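Local structure of transcriptional regulator, IclR family (Ruegeria sp. TM1040, 3R4K) at residues 19-24 with 59-64; 105-110 with 128-133; 201-206 with 244-249. The protein probably binds DNA through a winged helix-turn-helix domain and regulates transcription, its C-terminal domain likely sensing a small effector, as in other IclR-family regulators. One frame throughout, in Å; residues are numbered along the deposited sequence.

In the fold
Along the chain the three contacts follow in series, each closing before the next opens. Interaction 1 joins strands 21-23 and 59-62 in the small three-stranded sheet of the DNA-binding part, its centre about 38 Å from that of interaction 2, on the opposite side of the chain's centre. Interaction 2 sets the outermost strand 129-131 on 107-114 in the six-stranded sheet of the C-terminal domain. Interaction 3 lies near the chain's centre, about 18 Å from interaction 2 and 22 Å from interaction 1 (centre to centre), where strand 196-204 of the same sheet meets the end of helix 225-245. Interactions 1 and 3 both touch the second subunit, so both lie where the two subunits meet.

Interaction 1. Residues 19-24 with 59-64; sequences RLEIGL and SYRLGP
Ile22 and Tyr60 hold the tight part of this contact, an antiparallel hydrogen-bonded pair closed by two backbone bonds. Ile22 N donates to Tyr60 O at 2.9 Å, in the carbonyl plane, and Tyr60 N to Ile22 O at 2.7 Å, here from 40° above that plane. On the buried face the Tyr60 ring lies side by side with Leu24, whose CD1 meets the ring edge in plane, 3.7 Å from Tyr60 CE2. Leu27, Tyr39 and Met42 of the neighbouring helices also pack on this side chain. An alanine in place of Tyr60 would probably leave Leu24 CD1 without its aromatic neighbour and open a gap beneath these helices. The face carrying Glu21, Ser59 and Arg61 is looser and nearer solvent, Glu21 exposed and the other two partly so. Glu21 CG lies 3.9 Å from Arg61 CB, yet Glu21 OE2 stays 4.5 Å from Arg61 NH1, beyond a salt bridge; the guanidinium pairs with Glu52 instead. Next to the Glu21-Arg61 end, a water accepts from Leu62 N and donates to Leu20 O. The chemistry suggests that backbone bonds and the apolar face join the two strands of this winged helix-turn-helix domain, while Glu21 adds at most a weak electrostatic pull.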
# COMPACT_ATOMS: atom_id res chain seq x y z
N ARG A 19 8.50 5.13 -16.30
CA ARG A 19 8.73 3.97 -17.17
C ARG A 19 7.98 2.75 -16.61
O ARG A 19 8.57 1.91 -15.93
CB ARG A 19 10.24 3.72 -17.26
CG ARG A 19 10.67 2.81 -18.42
CD ARG A 19 12.17 2.90 -18.63
NE ARG A 19 12.93 2.73 -17.39
CZ ARG A 19 14.17 3.16 -17.20
NH1 ARG A 19 14.82 3.78 -18.17
NH2 ARG A 19 14.78 2.96 -16.04
N LEU A 20 6.67 2.69 -16.85
CA LEU A 20 5.79 1.65 -16.30
C LEU A 20 5.73 0.42 -17.20
O LEU A 20 5.41 -0.67 -16.72
CB LEU A 20 4.37 2.19 -16.06
CG LEU A 20 4.23 3.30 -15.04
CD1 LEU A 20 2.89 3.97 -15.18
CD2 LEU A 20 4.49 2.81 -13.64
N GLU A 21 6.07 0.59 -18.48
CA GLU A 21 6.11 -0.48 -19.47
C GLU A 21 7.47 -0.48 -20.16
O GLU A 21 7.94 0.57 -20.60
CB GLU A 21 4.98 -0.35 -20.49
CG GLU A 21 3.60 -0.65 -19.93
CD GLU A 21 2.45 -0.52 -20.91
OE1 GLU A 21 2.68 -0.66 -22.13
OE2 GLU A 21 1.31 -0.30 -20.45
N ILE A 22 8.12 -1.65 -20.20
CA ILE A 22 9.41 -1.78 -20.86
C ILE A 22 9.38 -2.97 -21.80
O ILE A 22 8.94 -4.07 -21.40
CB ILE A 22 10.60 -1.86 -19.86
CG1 ILE A 22 10.48 -0.81 -18.72
CG2 ILE A 22 11.94 -1.72 -20.62
CD1 ILE A 22 11.37 -1.02 -17.50
N GLY A 23 9.83 -2.74 -23.03
CA GLY A 23 9.95 -3.77 -24.06
C GLY A 23 11.16 -4.65 -23.81
O GLY A 23 12.09 -4.24 -23.11
N LEU A 24 11.16 -5.88 -24.38
CA LEU A 24 12.26 -6.85 -24.22
C LEU A 24 13.62 -6.29 -24.67
O LEU A 24 14.62 -6.53 -23.99
CB LEU A 24 11.94 -8.15 -24.99
CG LEU A 24 12.82 -9.38 -24.68
CD1 LEU A 24 12.68 -9.83 -23.24
CD2 LEU A 24 12.48 -10.52 -25.59
N SER A 59 6.19 -6.31 -24.62
CA SER A 59 6.36 -5.28 -23.61
C SER A 59 5.95 -5.87 -22.28
O SER A 59 5.09 -6.76 -22.23
CB SER A 59 5.51 -4.06 -23.97
OG SER A 59 5.45 -3.07 -22.96
N TYR A 60 6.56 -5.42 -21.20
CA TYR A 60 6.22 -5.90 -19.87
C TYR A 60 5.85 -4.77 -18.97
O TYR A 60 6.37 -3.65 -19.10
CB TYR A 60 7.38 -6.67 -19.23
CG TYR A 60 7.92 -7.85 -20.01
CD1 TYR A 60 7.36 -9.12 -19.86
CD2 TYR A 60 9.06 -7.72 -20.80
CE1 TYR A 60 7.89 -10.22 -20.53
CE2 TYR A 60 9.60 -8.82 -21.47
CZ TYR A 60 9.02 -10.07 -21.32
OH TYR A 60 9.55 -11.15 -21.96
N ARG A 61 4.96 -5.05 -18.03
CA ARG A 61 4.57 -4.15 -16.96
C ARG A 61 4.52 -4.97 -15.68
O ARG A 61 4.54 -6.21 -15.75
CB ARG A 61 3.26 -3.42 -17.25
CG ARG A 61 2.04 -4.31 -17.27
CD ARG A 61 0.82 -3.49 -17.56
NE ARG A 61 -0.40 -4.25 -17.30
CZ ARG A 61 -1.62 -3.83 -17.62
NH1 ARG A 61 -1.79 -2.67 -18.24
NH2 ARG A 61 -2.68 -4.58 -17.34
N LEU A 62 4.48 -4.30 -14.53
CA LEU A 62 4.43 -4.99 -13.26
C LEU A 62 3.11 -5.76 -13.09
O LEU A 62 2.08 -5.38 -13.64
CB LEU A 62 4.71 -4.04 -12.09
CG LEU A 62 6.19 -3.63 -11.99
CD1 LEU A 62 6.34 -2.45 -11.18
CD2 LEU A 62 7.05 -4.74 -11.37
N GLY A 63 3.22 -6.92 -12.43
CA GLY A 63 2.13 -7.86 -12.20
C GLY A 63 1.30 -7.64 -10.94
O GLY A 63 1.67 -6.87 -10.05
N PRO A 64 0.17 -8.36 -10.81
CA PRO A 64 -0.73 -8.11 -9.66
C PRO A 64 -0.37 -8.75 -8.33
O PRO A 64 -0.92 -8.34 -7.31
CB PRO A 64 -2.06 -8.69 -10.14
CG PRO A 64 -1.67 -9.78 -11.09
CD PRO A 64 -0.42 -9.31 -11.78
O HOH W 1 4.04 -1.30 -14.41

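Interaction 2. Residues 105-110 with 128-133; sequences GEQLAS and AEVLTF
The Phe133 ring meets Glu106 edge-on: Glu106 O lies in the ring plane, 3.3 Å from Phe133 CE2. Leu108 CB approaches the same ring obliquely, 4.0 Å from Phe133 CE1. Phe133 CG stands anti to the carbonyl carbon (chi1 -78°), which starts the side chain on its way back to the 105-110 segment. Outside the two segments, Phe150 meets this ring edge-to-face, and Leu103, Val142, Leu143 and Val154 add apolar contacts to the side chain. The other flat group, the Gln107 amide, is met by a branched side chain: Val130 CG2 lies 3.7 Å from Gln107 NE2, and the two side chains cross at about a right angle.

Between these groups strand 107-110 runs antiparallel to the short strand 129-131, their directions 133° apart. Ala109 and Val130 form the non-hydrogen-bonded pair, and the backbone bonds lie around it. Leu131 N donates to Leu108 O at 2.9 Å, nearly straight at 173°, and Ser110 N to Glu129 O. Just before strand 129-131, Ala128 N reaches Ser110 O at 2.7 Å in a more bent bond. On the buried face Leu131 CD2 lies 3.4 Å from both Ser110 N and Leu108 O, and 4.1 Å from Leu108 CG.

This strand pair is one margin of the six-stranded sheet, in a domain of profilin-like, GAF-related fold that in IclR regulators generally binds the effector. Chemically, the contact combines directional backbone bonds with an apolar cluster of Leu108, Leu131 and Phe133, whereas the Gln107-Val130 side gains only van der Waals contact, which suggests that attachment of the edge strand rests mainly on the backbone bonds and on these two leucines and the phenylalanine.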
# COMPACT_ATOMS: atom_id res chain seq x y z
N GLY A 105 -5.68 14.19 6.32
CA GLY A 105 -6.69 14.86 5.53
C GLY A 105 -6.12 16.16 5.01
O GLY A 105 -5.13 16.15 4.27
N GLU A 106 -6.70 17.28 5.44
CA GLU A 106 -6.26 18.61 5.03
C GLU A 106 -5.34 19.28 6.09
O GLU A 106 -4.89 20.41 5.87
CB GLU A 106 -7.47 19.50 4.70
CG GLU A 106 -7.88 19.36 3.25
CD GLU A 106 -8.73 20.48 2.66
OE1 GLU A 106 -9.36 21.24 3.43
OE2 GLU A 106 -8.78 20.56 1.41
N GLN A 107 -5.01 18.58 7.19
CA GLN A 107 -4.11 19.14 8.21
C GLN A 107 -2.83 18.30 8.36
O GLN A 107 -2.78 17.14 7.95
CB GLN A 107 -4.82 19.31 9.56
CG GLN A 107 -5.29 18.01 10.23
CD GLN A 107 -5.80 18.21 11.64
OE1 GLN A 107 -6.43 19.23 11.97
NE2 GLN A 107 -5.57 17.22 12.49
N LEU A 108 -1.80 18.93 8.94
CA LEU A 108 -0.51 18.31 9.20
C LEU A 108 -0.32 18.11 10.72
O LEU A 108 -0.34 19.09 11.49
CB LEU A 108 0.62 19.16 8.58
CG LEU A 108 2.03 18.61 8.70
CD1 LEU A 108 2.25 17.42 7.76
CD2 LEU A 108 3.05 19.70 8.44
N ALA A 109 -0.20 16.85 11.17
CA ALA A 109 -0.10 16.50 12.59
C ALA A 109 1.21 15.77 12.95
O ALA A 109 1.56 14.79 12.28
CB ALA A 109 -1.29 15.64 12.99
N SER A 110 1.93 16.25 14.00
CA SER A 110 3.17 15.62 14.47
C SER A 110 2.76 14.35 15.18
O SER A 110 2.01 14.42 16.16
CB SER A 110 3.98 16.55 15.37
OG SER A 110 5.31 16.07 15.52
N ALA A 128 0.26 14.28 18.16
CA ALA A 128 -1.04 14.74 17.65
C ALA A 128 -1.14 16.29 17.69
O ALA A 128 -2.23 16.84 17.55
CB ALA A 128 -2.21 14.10 18.39
N GLU A 129 0.01 16.98 17.81
CA GLU A 129 0.07 18.43 17.75
C GLU A 129 -0.12 18.85 16.28
O GLU A 129 0.52 18.30 15.39
CB GLU A 129 1.39 18.95 18.34
CG GLU A 129 1.53 20.46 18.33
CD GLU A 129 2.44 21.05 19.39
OE1 GLU A 129 3.59 20.57 19.54
OE2 GLU A 129 2.01 22.03 20.04
N VAL A 130 -1.03 19.79 16.03
CA VAL A 130 -1.33 20.26 14.67
C VAL A 130 -0.36 21.41 14.33
O VAL A 130 -0.22 22.36 15.11
CB VAL A 130 -2.82 20.65 14.48
CG1 VAL A 130 -3.09 21.16 13.06
CG2 VAL A 130 -3.72 19.45 14.80
N LEU A 131 0.32 21.29 13.19
CA LEU A 131 1.30 22.26 12.72
C LEU A 131 0.70 23.12 11.63
O LEU A 131 -0.13 22.65 10.83
CB LEU A 131 2.57 21.57 12.19
CG LEU A 131 3.28 20.50 13.06
CD1 LEU A 131 3.18 20.74 14.56
CD2 LEU A 131 2.90 19.18 12.67
N THR A 132 1.09 24.40 11.59
CA THR A 132 0.59 25.30 10.56
C THR A 132 1.40 25.06 9.27
O THR A 132 2.56 24.66 9.34
CB THR A 132 0.65 26.77 11.03
OG1 THR A 132 2.01 27.15 11.23
CG2 THR A 132 -0.16 27.02 12.30
N PHE A 133 0.77 25.27 8.10
CA PHE A 133 1.46 25.09 6.83
C PHE A 133 2.43 26.25 6.56
O PHE A 133 3.47 26.06 5.93
CB PHE A 133 0.47 24.95 5.67
CG PHE A 133 -0.16 23.58 5.59
CD1 PHE A 133 0.59 22.47 5.19
CD2 PHE A 133 -1.50 23.39 5.90
CE1 PHE A 133 0.01 21.20 5.14
CE2 PHE A 133 -2.08 22.11 5.83
CZ PHE A 133 -1.32 21.03 5.46

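Interaction 3. Residues 201-206 with 244-249; sequences VPIFGP and ERIGGA
Gly248 lies so close to the 201-206 segment that its CA makes two C-H...O contacts, with Phe204 O and Gly205 O, each at 3.4 Å. A CB on this residue would collide with Phe204 O, so the approach depends on the missing side chain. Next to it, Ala249 N donates to Gly205 O at 3.1 Å. The N-H...O angle is 161°, and the donor stands 53° above the carbonyl plane. The backbones meet askew instead of as strand partners, for the end-to-end directions of residues 203-206 and 246-249 are 86° apart.

The approach comes just after helix 225-245 ends. Gly247, with positive phi, is the C-prime residue of a Schellman motif: Gly248 N bonds to Thr243 O and Gly247 N to Glu244 O, and the chain then turns across the end of strand 196-204 in the C-terminal domain.

Pro206 packs on the turn. Its CG rests 3.5 Å from Ile246 O and its CA 3.3 Å from Gly247 O, so the residue lies against two successive carbonyl oxygens. Ile246 points back toward the strand. Its CD1 lies 3.7 Å from Phe204 O and 4.1 Å from Ile203 CG2, with the two isoleucine side chains crossing at about a right angle.

Phe204 CB comes within 3.3 Å of Ala249 O, while the ring itself leads away to edge-to-face contacts with Tyr145 and Phe254. Ala71 of the second subunit packs on Pro206, and Arg245 forms a salt bridge with Glu52 of that same subunit.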
# COMPACT_ATOMS: atom_id res chain seq x y z
N VAL A 201 12.44 18.33 5.81
CA VAL A 201 12.48 17.74 4.47
C VAL A 201 11.15 17.02 4.22
O VAL A 201 10.59 16.45 5.16
CB VAL A 201 13.70 16.79 4.22
CG1 VAL A 201 15.01 17.56 4.20
CG2 VAL A 201 13.75 15.63 5.22
N PRO A 202 10.62 17.02 2.98
CA PRO A 202 9.37 16.28 2.75
C PRO A 202 9.60 14.76 2.67
O PRO A 202 10.69 14.31 2.34
CB PRO A 202 8.90 16.83 1.41
CG PRO A 202 10.18 17.17 0.69
CD PRO A 202 11.14 17.63 1.74
N ILE A 203 8.56 13.99 3.03
CA ILE A 203 8.55 12.53 2.96
C ILE A 203 7.54 12.20 1.88
O ILE A 203 6.43 12.74 1.88
CB ILE A 203 8.25 11.86 4.33
CG1 ILE A 203 9.28 12.27 5.41
CG2 ILE A 203 8.15 10.32 4.22
CD1 ILE A 203 10.82 11.90 5.13
N PHE A 204 7.97 11.38 0.92
CA PHE A 204 7.14 11.01 -0.20
C PHE A 204 6.75 9.56 -0.11
O PHE A 204 7.59 8.73 0.25
CB PHE A 204 7.87 11.30 -1.53
CG PHE A 204 8.20 12.76 -1.77
CD1 PHE A 204 7.21 13.66 -2.15
CD2 PHE A 204 9.51 13.22 -1.67
CE1 PHE A 204 7.52 15.01 -2.38
CE2 PHE A 204 9.81 14.57 -1.91
CZ PHE A 204 8.82 15.45 -2.27
N GLY A 205 5.50 9.27 -0.46
CA GLY A 205 4.98 7.90 -0.47
C GLY A 205 5.26 7.13 -1.75
O GLY A 205 5.85 7.68 -2.69
N PRO A 206 4.83 5.85 -1.82
CA PRO A 206 5.07 5.04 -3.03
C PRO A 206 4.50 5.63 -4.34
O PRO A 206 5.08 5.41 -5.40
CB PRO A 206 4.40 3.70 -2.70
CG PRO A 206 4.37 3.64 -1.21
CD PRO A 206 4.12 5.06 -0.79
N GLU A 244 12.70 5.26 1.90
CA GLU A 244 13.08 3.91 1.50
C GLU A 244 12.36 2.85 2.36
O GLU A 244 11.89 1.87 1.79
CB GLU A 244 14.59 3.76 1.59
CG GLU A 244 15.15 2.50 0.97
CD GLU A 244 16.49 2.12 1.56
OE1 GLU A 244 16.53 1.17 2.38
OE2 GLU A 244 17.50 2.79 1.23
N ARG A 245 12.25 3.05 3.71
CA ARG A 245 11.58 2.10 4.62
C ARG A 245 10.06 1.98 4.33
O ARG A 245 9.43 1.03 4.80
CB ARG A 245 11.80 2.46 6.10
CG ARG A 245 13.26 2.45 6.60
CD ARG A 245 13.75 1.11 7.14
NE ARG A 245 13.00 0.64 8.32
CZ ARG A 245 12.31 -0.50 8.37
NH1 ARG A 245 12.26 -1.31 7.31
NH2 ARG A 245 11.66 -0.84 9.47
N ILE A 246 9.48 2.93 3.56
CA ILE A 246 8.06 2.91 3.23
C ILE A 246 7.85 2.74 1.72
O ILE A 246 6.72 2.86 1.26
CB ILE A 246 7.30 4.16 3.79
CG1 ILE A 246 7.81 5.48 3.17
CG2 ILE A 246 7.32 4.19 5.33
CD1 ILE A 246 6.81 6.63 3.15
N GLY A 247 8.90 2.42 0.97
CA GLY A 247 8.84 2.20 -0.47
C GLY A 247 8.44 3.41 -1.29
O GLY A 247 7.84 3.28 -2.37
N GLY A 248 8.78 4.59 -0.77
CA GLY A 248 8.47 5.86 -1.41
C GLY A 248 9.33 6.18 -2.62
O GLY A 248 10.37 5.57 -2.85
N ALA A 249 8.85 7.12 -3.43
CA ALA A 249 9.54 7.60 -4.63
C ALA A 249 9.42 9.11 -4.68
O ALA A 249 8.36 9.66 -4.39
CB ALA A 249 8.97 6.97 -5.88